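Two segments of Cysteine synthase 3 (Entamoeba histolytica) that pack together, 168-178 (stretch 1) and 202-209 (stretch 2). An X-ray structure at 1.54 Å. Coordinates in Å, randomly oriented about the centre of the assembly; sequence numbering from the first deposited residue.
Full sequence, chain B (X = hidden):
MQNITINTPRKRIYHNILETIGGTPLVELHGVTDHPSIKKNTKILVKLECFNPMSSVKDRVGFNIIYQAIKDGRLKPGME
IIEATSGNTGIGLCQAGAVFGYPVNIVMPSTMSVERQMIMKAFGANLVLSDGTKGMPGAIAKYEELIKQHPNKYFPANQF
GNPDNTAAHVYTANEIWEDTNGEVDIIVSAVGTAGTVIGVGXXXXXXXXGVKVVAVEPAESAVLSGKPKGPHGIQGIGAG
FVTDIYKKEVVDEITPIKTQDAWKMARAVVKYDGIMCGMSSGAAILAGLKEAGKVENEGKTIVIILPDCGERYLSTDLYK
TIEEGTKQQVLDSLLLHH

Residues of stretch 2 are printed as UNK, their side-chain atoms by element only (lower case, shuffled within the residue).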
# COMPACT_ATOMS: atom_id res chain seq x y z
N ALA B 168 -6.70 -20.06 0.15
CA ALA B 168 -6.24 -18.86 -0.57
C ALA B 168 -4.77 -18.95 -0.92
O ALA B 168 -4.31 -18.33 -1.89
CB ALA B 168 -6.49 -17.61 0.27
N HIS B 169 -4.01 -19.72 -0.14
CA HIS B 169 -2.57 -19.72 -0.27
C HIS B 169 -2.07 -20.74 -1.28
O HIS B 169 -0.85 -20.91 -1.42
CB HIS B 169 -1.97 -19.93 1.11
CG HIS B 169 -2.23 -18.77 2.01
ND1 HIS B 169 -1.66 -17.54 1.79
CD2 HIS B 169 -3.05 -18.63 3.08
CE1 HIS B 169 -2.08 -16.70 2.72
NE2 HIS B 169 -2.93 -17.34 3.51
N VAL B 170 -2.98 -21.39 -2.01
CA VAL B 170 -2.56 -22.06 -3.24
C VAL B 170 -1.87 -21.05 -4.14
O VAL B 170 -0.82 -21.34 -4.74
CB VAL B 170 -3.76 -22.72 -3.93
CG1 VAL B 170 -3.34 -23.32 -5.27
CG2 VAL B 170 -4.35 -23.80 -3.04
N TYR B 171 -2.41 -19.83 -4.20
CA TYR B 171 -1.80 -18.79 -5.03
C TYR B 171 -0.49 -18.30 -4.43
O TYR B 171 0.52 -18.20 -5.13
CB TYR B 171 -2.79 -17.64 -5.20
CG TYR B 171 -3.99 -17.97 -6.06
CD1 TYR B 171 -5.14 -18.54 -5.52
CD2 TYR B 171 -3.97 -17.70 -7.43
CE1 TYR B 171 -6.23 -18.83 -6.32
CE2 TYR B 171 -5.05 -17.99 -8.23
CZ TYR B 171 -6.18 -18.56 -7.67
OH TYR B 171 -7.26 -18.84 -8.48
N THR B 172 -0.48 -18.01 -3.12
CA THR B 172 0.76 -17.57 -2.47
C THR B 172 1.89 -18.56 -2.74
O THR B 172 2.99 -18.18 -3.15
CB THR B 172 0.53 -17.41 -0.97
OG1 THR B 172 -0.73 -16.76 -0.73
CG2 THR B 172 1.66 -16.59 -0.32
N ALA B 173 1.61 -19.85 -2.52
CA ALA B 173 2.62 -20.88 -2.73
C ALA B 173 3.05 -20.96 -4.19
O ALA B 173 4.24 -21.07 -4.48
CB ALA B 173 2.10 -22.23 -2.26
N ASN B 174 2.08 -20.93 -5.12
CA ASN B 174 2.44 -21.00 -6.53
C ASN B 174 3.32 -19.83 -6.93
O ASN B 174 4.27 -20.00 -7.71
CB ASN B 174 1.20 -21.04 -7.41
CG ASN B 174 1.56 -21.22 -8.88
OD1 ASN B 174 2.21 -22.20 -9.24
ND2 ASN B 174 1.16 -20.27 -9.72
N GLU B 175 3.01 -18.64 -6.43
CA GLU B 175 3.85 -17.48 -6.70
C GLU B 175 5.28 -17.70 -6.22
O GLU B 175 6.24 -17.37 -6.92
CB GLU B 175 3.26 -16.23 -6.05
CG GLU B 175 1.93 -15.81 -6.68
CD GLU B 175 1.12 -14.91 -5.77
OE1 GLU B 175 1.73 -14.14 -5.00
OE2 GLU B 175 -0.12 -14.95 -5.85
N ILE B 176 5.44 -18.25 -5.01
CA ILE B 176 6.79 -18.54 -4.52
C ILE B 176 7.46 -19.59 -5.39
O ILE B 176 8.64 -19.47 -5.74
CB ILE B 176 6.75 -18.99 -3.05
CG1 ILE B 176 6.27 -17.83 -2.16
CG2 ILE B 176 8.13 -19.49 -2.61
CD1 ILE B 176 5.79 -18.28 -0.80
N TRP B 177 6.71 -20.63 -5.75
CA TRP B 177 7.27 -21.69 -6.59
C TRP B 177 7.75 -21.13 -7.92
O TRP B 177 8.88 -21.40 -8.35
CB TRP B 177 6.23 -22.78 -6.81
CG TRP B 177 6.81 -23.96 -7.53
CD1 TRP B 177 6.55 -24.34 -8.81
CD2 TRP B 177 7.77 -24.88 -7.01
NE1 TRP B 177 7.29 -25.47 -9.12
CE2 TRP B 177 8.04 -25.82 -8.03
CE3 TRP B 177 8.42 -25.02 -5.78
CZ2 TRP B 177 8.94 -26.87 -7.85
CZ3 TRP B 177 9.31 -26.06 -5.61
CH2 TRP B 177 9.56 -26.98 -6.64
N GLU B 178 6.91 -20.34 -8.58
CA GLU B 178 7.28 -19.81 -9.89
C GLU B 178 8.39 -18.77 -9.78
O GLU B 178 9.35 -18.80 -10.56
CB GLU B 178 6.04 -19.20 -10.57
CG GLU B 178 5.00 -20.20 -11.03
CD GLU B 178 5.42 -20.97 -12.26
OE1 GLU B 178 6.16 -20.40 -13.10
OE2 GLU B 178 5.01 -22.14 -12.41
N UNK B 202 1.91 -26.65 3.05
CA UNK B 202 1.37 -27.85 2.41
C UNK B 202 1.56 -27.81 0.90
O UNK B 202 1.92 -28.82 0.28
o UNK B 202 -2.69 -28.10 3.87
c UNK B 202 -0.36 -28.53 4.17
c UNK B 202 -1.82 -28.81 4.44
o UNK B 202 -2.11 -29.72 5.24
c UNK B 202 -0.11 -28.02 2.75
N UNK B 203 1.34 -26.64 0.29
CA UNK B 203 1.38 -26.58 -1.17
C UNK B 203 2.81 -26.56 -1.70
O UNK B 203 3.05 -27.08 -2.79
c UNK B 203 -0.89 -25.59 -1.65
c UNK B 203 0.60 -25.36 -1.66
o UNK B 203 -1.40 -26.40 -2.42
n UNK B 203 -1.60 -24.88 -0.78
N UNK B 204 3.76 -25.99 -0.96
CA UNK B 204 5.15 -26.11 -1.37
C UNK B 204 5.64 -27.55 -1.19
O UNK B 204 6.36 -28.07 -2.05
c UNK B 204 5.90 -23.67 -0.99
c UNK B 204 6.82 -22.80 -0.15
c UNK B 204 6.03 -25.14 -0.60
c UNK B 204 6.18 -23.49 -2.48
N UNK B 205 5.24 -28.21 -0.10
CA UNK B 205 5.76 -29.55 0.14
C UNK B 205 5.22 -30.55 -0.87
O UNK B 205 5.87 -31.56 -1.15
c UNK B 205 5.44 -30.00 1.57
c UNK B 205 6.11 -29.90 4.02
c UNK B 205 7.30 -29.73 4.95
c UNK B 205 6.53 -29.61 2.58
n UNK B 205 6.94 -29.81 6.39
N UNK B 206 4.09 -30.25 -1.49
CA UNK B 206 3.57 -31.16 -2.53
C UNK B 206 4.51 -31.09 -3.73
O UNK B 206 4.70 -32.10 -4.40
c UNK B 206 -1.13 -30.24 -2.43
c UNK B 206 1.03 -31.49 -2.41
n UNK B 206 -1.64 -30.73 -1.12
c UNK B 206 2.18 -30.71 -3.00
c UNK B 206 -0.28 -31.28 -3.13
N UNK B 207 5.09 -29.93 -3.98
CA UNK B 207 5.98 -29.77 -5.12
C UNK B 207 7.42 -30.16 -4.81
O UNK B 207 8.14 -30.61 -5.70
c UNK B 207 3.05 -26.32 -7.38
c UNK B 207 5.92 -28.32 -5.63
c UNK B 207 4.37 -26.55 -6.61
c UNK B 207 4.65 -28.03 -6.43
n UNK B 207 2.83 -24.88 -7.73
N UNK B 208 7.83 -30.03 -3.55
CA UNK B 208 9.23 -30.23 -3.18
C UNK B 208 9.23 -30.66 -1.71
O UNK B 208 9.06 -29.83 -0.82
c UNK B 208 10.02 -28.94 -3.40
c UNK B 208 11.52 -29.01 -3.17
n UNK B 208 14.24 -26.34 -3.64
c UNK B 208 13.61 -27.59 -3.14
c UNK B 208 12.16 -27.68 -3.55
N UNK B 209 9.39 -31.97 -1.48
CA UNK B 209 9.14 -32.54 -0.16
C UNK B 209 10.08 -31.99 0.90
O UNK B 209 9.70 -31.90 2.08
n UNK B 209 5.26 -34.34 -1.84
c UNK B 209 8.07 -34.75 -0.91
c UNK B 209 5.61 -35.28 -0.73
c UNK B 209 9.25 -34.07 -0.23
c UNK B 209 6.86 -34.83 0.01

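Position 202 carries three side-chain carbons in an unbranched run, the third bearing two oxygens. That is a carboxylate on a two-methylene arm. It touches nothing on stretch 1. The residue is Glu202.

Position 203 has two side-chain carbons, the second bearing one oxygen and one nitrogen. Its CA-to-CB bond points toward stretch 1, and CB lies 3.5 Å from Ala173 CB. The amide nitrogen lies 3.7 Å from Val170 CG2. The residue is Asn203.

Position 204 has four carbons and no heteroatom, forked at the second. Its CA-to-CB bond points sideways, but the end of the side chain comes nearer to stretch 1. One terminal carbon sits 3.7 Å from Ala173 O and 4.3 Å from Trp177 CE3. The other is 4.3 Å from Ile176 CG2. A fork at the second carbon makes this Leu204.

Position 205 has four carbons in a row ending in nitrogen. It is out of reach of stretch 1. The residue is Lys205.

Position 206 has the same chain of four carbons and a nitrogen. It too makes no contact with stretch 1. The residue is Lys206.

Position 207 again has four carbons in a row and a terminal nitrogen, and its CA-to-CB bond points toward stretch 1. Its third side-chain carbon lies over one face of the Trp177 ring, 3.7 Å from Trp177 CG. The nitrogen is 3.1 Å from Asn174 OD1. The residue is Lys207, with chi2 to chi4 all t.

Position 208 also has four carbons ending in nitrogen. Its CB is 3.7 Å from Trp177 CZ3, while the end of the chain leads away. The residue is Lys208, and its NZ is hydrogen-bonded elsewhere in the structure.

Position 209 has four carbons and a nitrogen, and does not reach stretch 1. The residue is Lys209. Its chain folds back so that NZ donates a hydrogen bond to Lys205 O, at 2.9 Å.

The axes of the two helices come within 9.0 Å, with 45° between their N-to-C directions. The small side chain of Ala173 faces the other helix, and its CA is 6.0 Å from Leu204 CA. Leu204 packs against Ala173, Ile176 and Trp177. Trp177 is the most heavily covered residue. Its five-membered ring receives a CH-pi contact from Lys207 CD, 3.7 Å from the centroid and nearly on the ring normal. The extended lysine thus packs its aliphatic part on the indole. The contact is mainly apolar packing, burying 478 Å² in all.

Stretch 2 (202-209) ENLKKKKK
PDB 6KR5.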